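Local coordinates for 4-alpha-glucanotransferase (Aquifex aeolicus, PDB 1TZ7), which belongs to the amylomaltase (D-enzyme) family, whose members are built on a parallel beta/alpha barrel with helical insertions, at residues S82-N87 against S149-D154; D143-H148 against F197-Q202; A156-I161 against D237-P242. All coordinates share one frame; numbering follows the deposited sequence.

Interaction 1 (S82-N87 against S149-D154)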
loop_
_atom_site.group_PDB
_atom_site.type_symbol
_atom_site.label_atom_id
_atom_site.label_comp_id
_atom_site.label_asym_id
_atom_site.label_seq_id
_atom_site.Cartn_x
_atom_site.Cartn_y
_atom_site.Cartn_z
ATOM N N SER A 82 -11.408 -4.368 -3.050
ATOM C CA SER A 82 -10.668 -5.203 -4.014
ATOM C C SER A 82 -9.156 -5.092 -3.823
ATOM O O SER A 82 -8.612 -3.992 -3.751
ATOM C CB SER A 82 -11.030 -4.813 -5.443
ATOM O OG SER A 82 -10.302 -5.585 -6.381
ATOM N N LEU A 83 -8.484 -6.244 -3.754
ATOM C CA LEU A 83 -7.021 -6.289 -3.651
ATOM C C LEU A 83 -6.365 -6.189 -5.025
ATOM O O LEU A 83 -5.141 -6.139 -5.131
ATOM C CB LEU A 83 -6.573 -7.590 -2.963
ATOM C CG LEU A 83 -7.039 -7.774 -1.519
ATOM C CD1 LEU A 83 -6.739 -9.185 -1.034
ATOM C CD2 LEU A 83 -6.385 -6.735 -0.604
ATOM N N PHE A 84 -7.182 -6.163 -6.072
ATOM C CA PHE A 84 -6.677 -6.178 -7.444
ATOM C C PHE A 84 -6.891 -4.829 -8.148
ATOM O O PHE A 84 -6.036 -4.373 -8.903
ATOM C CB PHE A 84 -7.355 -7.298 -8.238
ATOM C CG PHE A 84 -6.883 -8.670 -7.863
ATOM C CD1 PHE A 84 -7.372 -9.302 -6.723
ATOM C CD2 PHE A 84 -5.939 -9.336 -8.645
ATOM C CE1 PHE A 84 -6.930 -10.579 -6.370
ATOM C CE2 PHE A 84 -5.496 -10.611 -8.293
ATOM C CZ PHE A 84 -5.995 -11.230 -7.155
ATOM N N ALA A 85 -8.027 -4.198 -7.885
ATOM C CA ALA A 85 -8.434 -3.006 -8.629
ATOM C C ALA A 85 -7.579 -1.791 -8.248
ATOM O O ALA A 85 -6.917 -1.785 -7.216
ATOM C CB ALA A 85 -9.905 -2.714 -8.384
ATOM N N GLY A 86 -7.609 -0.770 -9.098
ATOM C CA GLY A 86 -6.990 0.502 -8.800
ATOM C C GLY A 86 -7.990 1.529 -8.280
ATOM O O GLY A 86 -9.198 1.398 -8.480
ATOM N N ASN A 87 -7.468 2.555 -7.617
ATOM C CA ASN A 87 -8.284 3.563 -6.942
ATOM C C ASN A 87 -8.565 4.744 -7.882
ATOM O O ASN A 87 -7.644 5.452 -8.287
ATOM C CB ASN A 87 -7.536 4.056 -5.688
ATOM C CG ASN A 87 -8.427 4.815 -4.727
ATOM O OD1 ASN A 87 -9.645 4.930 -4.931
ATOM N ND2 ASN A 87 -7.823 5.345 -3.664
ATOM N N SER A 149 -8.829 -10.817 -17.038
ATOM C CA SER A 149 -10.043 -11.640 -16.920
ATOM C C SER A 149 -10.171 -12.301 -15.542
ATOM O O SER A 149 -11.279 -12.531 -15.055
ATOM C CB SER A 149 -10.052 -12.723 -18.004
ATOM O OG SER A 149 -8.896 -13.545 -17.912
ATOM N N TYR A 150 -9.035 -12.605 -14.927
ATOM C CA TYR A 150 -9.006 -13.372 -13.683
ATOM C C TYR A 150 -9.634 -12.607 -12.479
ATOM O O TYR A 150 -10.072 -13.231 -11.513
ATOM C CB TYR A 150 -7.552 -13.809 -13.347
ATOM C CG TYR A 150 -6.537 -12.680 -13.382
ATOM C CD1 TYR A 150 -6.099 -12.081 -12.212
ATOM C CD2 TYR A 150 -6.013 -12.214 -14.596
ATOM C CE1 TYR A 150 -5.170 -11.046 -12.236
ATOM C CE2 TYR A 150 -5.085 -11.177 -14.628
ATOM C CZ TYR A 150 -4.671 -10.597 -13.446
ATOM O OH TYR A 150 -3.750 -9.563 -13.464
ATOM N N TRP A 151 -9.674 -11.266 -12.549
ATOM C CA TRP A 151 -10.250 -10.457 -11.445
ATOM C C TRP A 151 -11.315 -9.429 -11.898
ATOM O O TRP A 151 -12.226 -9.106 -11.135
ATOM C CB TRP A 151 -9.142 -9.740 -10.665
ATOM C CG TRP A 151 -8.481 -8.626 -11.425
ATOM C CD1 TRP A 151 -7.390 -8.725 -12.233
ATOM C CD2 TRP A 151 -8.864 -7.244 -11.442
ATOM N NE1 TRP A 151 -7.069 -7.495 -12.756
ATOM C CE2 TRP A 151 -7.959 -6.567 -12.285
ATOM C CE3 TRP A 151 -9.882 -6.508 -10.831
ATOM C CZ2 TRP A 151 -8.043 -5.198 -12.531
ATOM C CZ3 TRP A 151 -9.962 -5.142 -11.079
ATOM C CH2 TRP A 151 -9.049 -4.508 -11.919
ATOM N N LEU A 152 -11.193 -8.921 -13.124
ATOM C CA LEU A 152 -11.918 -7.706 -13.522
ATOM C C LEU A 152 -13.380 -7.980 -13.891
ATOM O O LEU A 152 -14.244 -7.155 -13.641
ATOM C CB LEU A 152 -11.210 -7.011 -14.681
ATOM C CG LEU A 152 -11.875 -5.728 -15.204
ATOM C CD1 LEU A 152 -12.107 -4.714 -14.083
ATOM C CD2 LEU A 152 -11.039 -5.117 -16.311
ATOM N N ARG A 153 -13.647 -9.142 -14.490
ATOM C CA ARG A 153 -15.028 -9.563 -14.754
ATOM C C ARG A 153 -15.817 -9.597 -13.457
ATOM O O ARG A 153 -16.956 -9.139 -13.398
ATOM C CB ARG A 153 -15.059 -10.949 -15.414
ATOM C CG ARG A 153 -14.594 -10.962 -16.863
ATOM C CD ARG A 153 -13.978 -12.295 -17.311
ATOM N NE ARG A 153 -14.380 -12.663 -18.670
ATOM C CZ ARG A 153 -13.913 -12.084 -19.783
ATOM N NH1 ARG A 153 -14.342 -12.491 -20.972
ATOM N NH2 ARG A 153 -13.021 -11.099 -19.709
ATOM N N ASP A 154 -15.196 -10.137 -12.414
ATOM C CA ASP A 154 -15.836 -10.276 -11.123
ATOM C C ASP A 154 -15.970 -8.928 -10.420
ATOM O O ASP A 154 -16.962 -8.673 -9.759
ATOM C CB ASP A 154 -15.048 -11.245 -10.244
ATOM C CG ASP A 154 -15.216 -12.686 -10.672
ATOM O OD1 ASP A 154 -14.202 -13.402 -10.776
ATOM O OD2 ASP A 154 -16.321 -13.186 -10.927
#

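Interaction 2 (D143-H148 against F197-Q202)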
loop_
_atom_site.group_PDB
_atom_site.type_symbol
_atom_site.label_atom_id
_atom_site.label_comp_id
_atom_site.label_asym_id
_atom_site.label_seq_id
_atom_site.Cartn_x
_atom_site.Cartn_y
_atom_site.Cartn_z
ATOM N N ASP A 143 -9.877 -5.954 -25.106
ATOM C CA ASP A 143 -8.514 -6.476 -24.953
ATOM C C ASP A 143 -8.049 -6.346 -23.506
ATOM O O ASP A 143 -7.371 -7.226 -22.979
ATOM C CB ASP A 143 -7.545 -5.728 -25.878
ATOM C CG ASP A 143 -7.761 -6.064 -27.349
ATOM O OD1 ASP A 143 -8.898 -6.428 -27.721
ATOM O OD2 ASP A 143 -6.851 -5.991 -28.202
ATOM N N PHE A 144 -8.420 -5.236 -22.873
ATOM C CA PHE A 144 -8.091 -4.999 -21.471
ATOM C C PHE A 144 -8.756 -6.046 -20.582
ATOM O O PHE A 144 -8.135 -6.577 -19.668
ATOM C CB PHE A 144 -8.539 -3.593 -21.058
ATOM C CG PHE A 144 -8.148 -3.218 -19.658
ATOM C CD1 PHE A 144 -6.833 -2.883 -19.354
ATOM C CD2 PHE A 144 -9.097 -3.195 -18.641
ATOM C CE1 PHE A 144 -6.473 -2.535 -18.061
ATOM C CE2 PHE A 144 -8.738 -2.847 -17.346
ATOM C CZ PHE A 144 -7.428 -2.519 -17.058
ATOM N N LEU A 145 -10.019 -6.342 -20.868
ATOM C CA LEU A 145 -10.789 -7.308 -20.079
ATOM C C LEU A 145 -10.173 -8.703 -20.145
ATOM O O LEU A 145 -10.154 -9.426 -19.149
ATOM C CB LEU A 145 -12.242 -7.367 -20.573
ATOM C CG LEU A 145 -13.271 -6.634 -19.713
ATOM C CD1 LEU A 145 -14.585 -6.498 -20.466
ATOM C CD2 LEU A 145 -13.483 -7.353 -18.387
ATOM N N LYS A 146 -9.680 -9.076 -21.325
ATOM C CA LYS A 146 -9.042 -10.376 -21.515
ATOM C C LYS A 146 -7.768 -10.471 -20.685
ATOM O O LYS A 146 -7.540 -11.462 -20.005
ATOM C CB LYS A 146 -8.720 -10.605 -23.000
ATOM C CG LYS A 146 -9.952 -10.802 -23.880
ATOM C CD LYS A 146 -10.503 -12.231 -23.779
ATOM C CE LYS A 146 -10.704 -12.856 -25.160
ATOM N NZ LYS A 146 -11.665 -12.079 -25.993
ATOM N N GLU A 147 -6.944 -9.426 -20.744
ATOM C CA GLU A 147 -5.696 -9.376 -19.971
ATOM C C GLU A 147 -5.957 -9.569 -18.475
ATOM O O GLU A 147 -5.196 -10.252 -17.790
ATOM C CB GLU A 147 -4.965 -8.042 -20.212
ATOM C CG GLU A 147 -3.518 -8.024 -19.710
ATOM C CD GLU A 147 -2.888 -6.636 -19.760
ATOM O OE1 GLU A 147 -3.452 -5.744 -20.433
ATOM O OE2 GLU A 147 -1.829 -6.439 -19.126
ATOM N N HIS A 148 -7.047 -8.968 -17.977
ATOM C CA HIS A 148 -7.345 -8.956 -16.531
ATOM C C HIS A 148 -8.568 -9.807 -16.204
ATOM O O HIS A 148 -9.246 -9.565 -15.220
ATOM C CB HIS A 148 -7.555 -7.509 -16.047
ATOM C CG HIS A 148 -6.403 -6.617 -16.353
ATOM N ND1 HIS A 148 -5.232 -6.642 -15.631
ATOM C CD2 HIS A 148 -6.220 -5.704 -17.334
ATOM C CE1 HIS A 148 -4.383 -5.771 -16.147
ATOM N NE2 HIS A 148 -4.959 -5.188 -17.177
ATOM N N PHE A 197 -18.920 0.402 -17.567
ATOM C CA PHE A 197 -18.449 1.652 -16.968
ATOM C C PHE A 197 -17.333 1.364 -15.978
ATOM O O PHE A 197 -16.358 2.097 -15.907
ATOM C CB PHE A 197 -19.589 2.399 -16.258
ATOM C CG PHE A 197 -19.109 3.484 -15.317
ATOM C CD1 PHE A 197 -18.689 4.717 -15.811
ATOM C CD2 PHE A 197 -19.060 3.266 -13.942
ATOM C CE1 PHE A 197 -18.237 5.719 -14.946
ATOM C CE2 PHE A 197 -18.608 4.265 -13.076
ATOM C CZ PHE A 197 -18.197 5.489 -13.583
ATOM N N HIS A 198 -17.487 0.290 -15.216
ATOM C CA HIS A 198 -16.537 -0.041 -14.165
ATOM C C HIS A 198 -15.256 -0.655 -14.704
ATOM O O HIS A 198 -14.194 -0.489 -14.112
ATOM C CB HIS A 198 -17.191 -0.939 -13.125
ATOM C CG HIS A 198 -18.202 -0.225 -12.296
ATOM N ND1 HIS A 198 -17.882 0.872 -11.528
ATOM C CD2 HIS A 198 -19.533 -0.415 -12.149
ATOM C CE1 HIS A 198 -18.969 1.316 -10.926
ATOM N NE2 HIS A 198 -19.985 0.553 -11.286
ATOM N N VAL A 199 -15.340 -1.352 -15.837
ATOM C CA VAL A 199 -14.117 -1.807 -16.513
ATOM C C VAL A 199 -13.408 -0.616 -17.166
ATOM O O VAL A 199 -12.191 -0.544 -17.168
ATOM C CB VAL A 199 -14.380 -2.952 -17.588
ATOM C CG1 VAL A 199 -15.579 -3.802 -17.206
ATOM C CG2 VAL A 199 -14.540 -2.376 -18.972
ATOM N N PHE A 200 -14.194 0.324 -17.699
ATOM C CA PHE A 200 -13.649 1.555 -18.290
ATOM C C PHE A 200 -12.850 2.356 -17.264
ATOM O O PHE A 200 -11.790 2.882 -17.576
ATOM C CB PHE A 200 -14.781 2.425 -18.863
ATOM C CG PHE A 200 -14.370 3.850 -19.154
ATOM C CD1 PHE A 200 -13.661 4.163 -20.306
ATOM C CD2 PHE A 200 -14.695 4.878 -18.271
ATOM C CE1 PHE A 200 -13.282 5.475 -20.575
ATOM C CE2 PHE A 200 -14.316 6.188 -18.537
ATOM C CZ PHE A 200 -13.610 6.484 -19.689
ATOM N N VAL A 201 -13.368 2.442 -16.041
ATOM C CA VAL A 201 -12.672 3.150 -14.965
ATOM C C VAL A 201 -11.334 2.464 -14.646
ATOM O O VAL A 201 -10.314 3.126 -14.473
ATOM C CB VAL A 201 -13.547 3.227 -13.670
ATOM C CG1 VAL A 201 -12.716 3.692 -12.479
ATOM C CG2 VAL A 201 -14.728 4.156 -13.885
ATOM N N GLN A 202 -11.354 1.138 -14.580
ATOM C CA GLN A 202 -10.139 0.364 -14.338
ATOM C C GLN A 202 -9.168 0.474 -15.513
ATOM O O GLN A 202 -7.963 0.557 -15.323
ATOM C CB GLN A 202 -10.488 -1.101 -14.082
ATOM C CG GLN A 202 -11.177 -1.343 -12.753
ATOM C CD GLN A 202 -10.408 -0.760 -11.596
ATOM O OE1 GLN A 202 -9.265 -1.125 -11.367
ATOM N NE2 GLN A 202 -11.029 0.158 -10.870
#

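Interaction 3 (A156-I161 against D237-P242)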
loop_
_atom_site.group_PDB
_atom_site.type_symbol
_atom_site.label_atom_id
_atom_site.label_comp_id
_atom_site.label_asym_id
_atom_site.label_seq_id
_atom_site.Cartn_x
_atom_site.Cartn_y
_atom_site.Cartn_z
ATOM N N ALA A 156 -15.963 -5.699 -11.746
ATOM C CA ALA A 156 -16.868 -4.774 -12.425
ATOM C C ALA A 156 -18.339 -5.181 -12.229
ATOM O O ALA A 156 -19.222 -4.327 -12.144
ATOM C CB ALA A 156 -16.537 -4.708 -13.890
ATOM N N LEU A 157 -18.589 -6.485 -12.162
ATOM C CA LEU A 157 -19.931 -6.994 -11.894
ATOM C C LEU A 157 -20.300 -6.779 -10.425
ATOM O O LEU A 157 -21.429 -6.443 -10.106
ATOM C CB LEU A 157 -20.017 -8.481 -12.243
ATOM C CG LEU A 157 -21.392 -9.135 -12.083
ATOM C CD1 LEU A 157 -22.418 -8.471 -12.989
ATOM C CD2 LEU A 157 -21.308 -10.626 -12.369
ATOM N N TYR A 158 -19.330 -6.980 -9.548
ATOM C CA TYR A 158 -19.500 -6.720 -8.118
ATOM C C TYR A 158 -19.923 -5.268 -7.882
ATOM O O TYR A 158 -20.820 -5.000 -7.094
ATOM C CB TYR A 158 -18.184 -7.037 -7.388
ATOM C CG TYR A 158 -18.049 -6.490 -5.979
ATOM C CD1 TYR A 158 -18.445 -7.244 -4.877
ATOM C CD2 TYR A 158 -17.484 -5.240 -5.750
ATOM C CE1 TYR A 158 -18.301 -6.755 -3.581
ATOM C CE2 TYR A 158 -17.334 -4.741 -4.454
ATOM C CZ TYR A 158 -17.743 -5.500 -3.379
ATOM O OH TYR A 158 -17.596 -5.009 -2.098
ATOM N N MET A 159 -19.280 -4.342 -8.589
ATOM C CA MET A 159 -19.554 -2.914 -8.422
ATOM C C MET A 159 -20.913 -2.531 -9.009
ATOM O O MET A 159 -21.573 -1.630 -8.510
ATOM C CB MET A 159 -18.457 -2.077 -9.088
ATOM C CG MET A 159 -17.092 -2.163 -8.399
ATOM S SD MET A 159 -17.103 -1.515 -6.721
ATOM C CE MET A 159 -17.300 0.252 -7.026
ATOM N N ALA A 160 -21.319 -3.222 -10.072
ATOM C CA ALA A 160 -22.582 -2.915 -10.759
ATOM C C ALA A 160 -23.787 -3.384 -9.943
ATOM O O ALA A 160 -24.829 -2.726 -9.924
ATOM C CB ALA A 160 -22.600 -3.552 -12.133
ATOM N N ILE A 161 -23.635 -4.525 -9.270
ATOM C CA ILE A 161 -24.694 -5.068 -8.418
ATOM C C ILE A 161 -24.788 -4.278 -7.112
ATOM O O ILE A 161 -25.880 -4.036 -6.602
ATOM C CB ILE A 161 -24.431 -6.574 -8.116
ATOM C CG1 ILE A 161 -24.431 -7.387 -9.412
ATOM C CG2 ILE A 161 -25.491 -7.122 -7.158
ATOM C CD1 ILE A 161 -23.763 -8.736 -9.285
ATOM N N ASP A 237 -13.221 -9.892 -3.365
ATOM C CA ASP A 237 -12.303 -11.021 -3.169
ATOM C C ASP A 237 -12.910 -12.107 -2.287
ATOM O O ASP A 237 -12.812 -13.286 -2.596
ATOM C CB ASP A 237 -10.996 -10.538 -2.560
ATOM C CG ASP A 237 -10.359 -9.429 -3.362
ATOM O OD1 ASP A 237 -10.220 -8.310 -2.825
ATOM O OD2 ASP A 237 -9.975 -9.579 -4.539
ATOM N N VAL A 238 -13.540 -11.701 -1.187
ATOM C CA VAL A 238 -14.219 -12.653 -0.301
ATOM C C VAL A 238 -15.461 -13.201 -0.994
ATOM O O VAL A 238 -15.746 -14.392 -0.924
ATOM C CB VAL A 238 -14.616 -11.996 1.051
ATOM C CG1 VAL A 238 -15.293 -13.000 1.950
ATOM C CG2 VAL A 238 -13.381 -11.410 1.747
ATOM N N TRP A 239 -16.187 -12.319 -1.669
ATOM C CA TRP A 239 -17.350 -12.707 -2.462
ATOM C C TRP A 239 -17.008 -13.823 -3.469
ATOM O O TRP A 239 -17.748 -14.795 -3.594
ATOM C CB TRP A 239 -17.905 -11.487 -3.201
ATOM C CG TRP A 239 -19.111 -11.776 -4.037
ATOM C CD1 TRP A 239 -20.247 -12.416 -3.643
ATOM C CD2 TRP A 239 -19.303 -11.431 -5.412
ATOM N NE1 TRP A 239 -21.137 -12.493 -4.689
ATOM C CE2 TRP A 239 -20.580 -11.895 -5.789
ATOM C CE3 TRP A 239 -18.519 -10.774 -6.375
ATOM C CZ2 TRP A 239 -21.091 -11.723 -7.079
ATOM C CZ3 TRP A 239 -19.031 -10.606 -7.652
ATOM C CH2 TRP A 239 -20.305 -11.080 -7.990
ATOM N N THR A 240 -15.885 -13.674 -4.177
ATOM C CA THR A 240 -15.526 -14.616 -5.260
ATOM C C THR A 240 -14.899 -15.895 -4.726
ATOM O O THR A 240 -15.017 -16.943 -5.340
ATOM C CB THR A 240 -14.560 -13.961 -6.289
ATOM O OG1 THR A 240 -13.689 -13.032 -5.639
ATOM C CG2 THR A 240 -15.312 -13.130 -7.283
ATOM N N ASN A 241 -14.227 -15.802 -3.584
ATOM C CA ASN A 241 -13.514 -16.948 -3.026
ATOM C C ASN A 241 -13.823 -17.171 -1.539
ATOM O O ASN A 241 -12.926 -17.134 -0.708
ATOM C CB ASN A 241 -12.010 -16.770 -3.213
ATOM C CG ASN A 241 -11.636 -16.431 -4.639
ATOM O OD1 ASN A 241 -11.331 -15.281 -4.959
ATOM N ND2 ASN A 241 -11.659 -17.425 -5.502
ATOM N N PRO A 242 -15.089 -17.416 -1.213
ATOM C CA PRO A 242 -15.504 -17.572 0.189
ATOM C C PRO A 242 -14.799 -18.740 0.891
ATOM O O PRO A 242 -14.454 -18.631 2.063
ATOM C CB PRO A 242 -17.019 -17.829 0.085
ATOM C CG PRO A 242 -17.247 -18.263 -1.325
ATOM C CD PRO A 242 -16.216 -17.576 -2.146
#

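Interaction 1 (S82-N87 against S149-D154)
Phe-84 and Trp-151 carry this contact by aromatic packing. The Phe-84 ring and the five-membered ring of Trp-151 are nearly parallel, with planes at 21°. They are strongly offset, with little ring overlap and centroids 5.3 Å apart. Two CH-pi contacts join the pair. Phe-84 CB sits over one face of the indole, 3.9 Å from the centroid of the five-membered ring of Trp-151. In return, Trp-151 CB makes an off-centre CH-pi contact with the Phe-84 ring. With chi1 at 70°, Trp-151 CG stands between its own backbone N and carbonyl carbon, and this setting brings one indole face to Phe-84 CB. Leu-152 CB covers the other face of the indole.

The remaining apolar contacts lie at the two ends of this pair. Ala-85 CB touches Trp-151 CZ3 at 3.6 Å, at the far end of the six-membered ring. Phe-84 CE2 meets the edge of the Tyr-150 ring, 4.0 Å from Tyr-150 CE1.

Polar bonds shape the loop rather than join the segments. Ser-82 OG accepts from Phe-84 N at 3.2 Å and from Ala-85 N at 3.1 Å, so one hydroxyl oxygen holds the turn that presents both residues. His-295 bonds to Phe-84 O and Tyr-150 OH and packs edge-to-face on Trp-151, so it ties both segments to helix 287-297.

The arrangement is an ST turn and ST motif in the loop after barrel strand 60-62, packed against helix 149-165.

Interaction 2 (D143-H148 against F197-Q202)
Helices 138-147 and 192-218 cross nearly at right angles here, with short-segment axes 10.6 Å apart at closest approach and an angle of 80°. The backbones come nearest at Leu-145 and Val-199, whose CA atoms are 7.4 Å apart.

Phe-144 reaches across with the outer end of its ring. CG is anti to the backbone N (chi1 -176°), and this carries the ring toward the last turn of segment 197-202. There Phe-144 CZ lies 3.6 Å from Gln-202 O, a carbonyl that approaches the ring obliquely. Phe-144 CE2 also rests 4.1 Å from Gln-202 CB. One face of the same ring is covered by His-148 CD2.

Both helices belong to the helical region between barrel strands 60-62 and 222-227, and Leu-152 of helix 149-165 also packs on Phe-144. The second point of touch is lighter. Leu-145 CD2 meets Val-199 CG1 at 4.3 Å.

Gln-202 bends at chi2 (-53°), which turns its amide away from Phe-144. Its OE1 accepts a hydrogen bond from Gly-86 N, and its side chain also packs on Trp-151 and Ala-85. Phe-203, next along helix 192-218, meets the Phe-144 ring edge-to-face.

Interaction 3 (A156-I161 against D237-P242)
Trp-239 contributes the most buried surface, and Tyr-158 is its main partner. The indole leaves helix 236-240 with chi1 fully extended at -180°, and its benzene side reaches helix 149-165. Trp-239 CZ3 lies 3.7 Å from Tyr-158 CB, so the tryptophan presses on the root of the tyrosine side chain. The neighbouring Trp-239 CE3 is 3.8 Å from Tyr-158 CD1 and comes in at the edge of the phenol ring, near its plane.

The Tyr-158 ring and the six-membered ring of Trp-239 form an oblique pair. Their planes are at 45° and their centroids 6.0 Å apart. The tyrosine and tryptophan side chains lie side by side and point opposite ways.

Ile-161 adds a lighter contact one turn further on. Its CD1 is 4.4 Å from Trp-239 CH2, at the outer corner of the indole.

Residues between 169 and 179, which follow helix 149-165, also pack on the indole. Arg-179 makes a cation-pi contact with it, Trp-172 packs edge-to-face, and the ring of Trp-169 also meets it. Trp-239 NE1 donates to Leu-176 O.

Between the two segments the chemistry is wholly apolar. The contact therefore probably rests on van der Waals fit and the setting of the rings, while the buried indole N-H is satisfied by a backbone carbonyl outside them.

Overall arrangement
All three contacts are buried and lie on the same side of the chain's centre. Interactions 1 and 3 use successive parts of helix 149-165, one against a loop and the other against helix 236-240. Interaction 2 joins two other helices, one of them the immediate predecessor of helix 149-165. Aromatic rings pair in interactions 1 and 3, whereas interaction 2 sets a ring against backbone and aliphatic groups. No polar bond joins the two segments of any one contact, but two link neighbouring contacts. One is the glutamine amide of interaction 2, already tied to the loop of interaction 1. In the other, Asp-237 OD1 of interaction 3 accepts from Leu-83 N. Interactions 2 and 3 meet by apolar packing of Val-199 CG1 on Ala-156 CB.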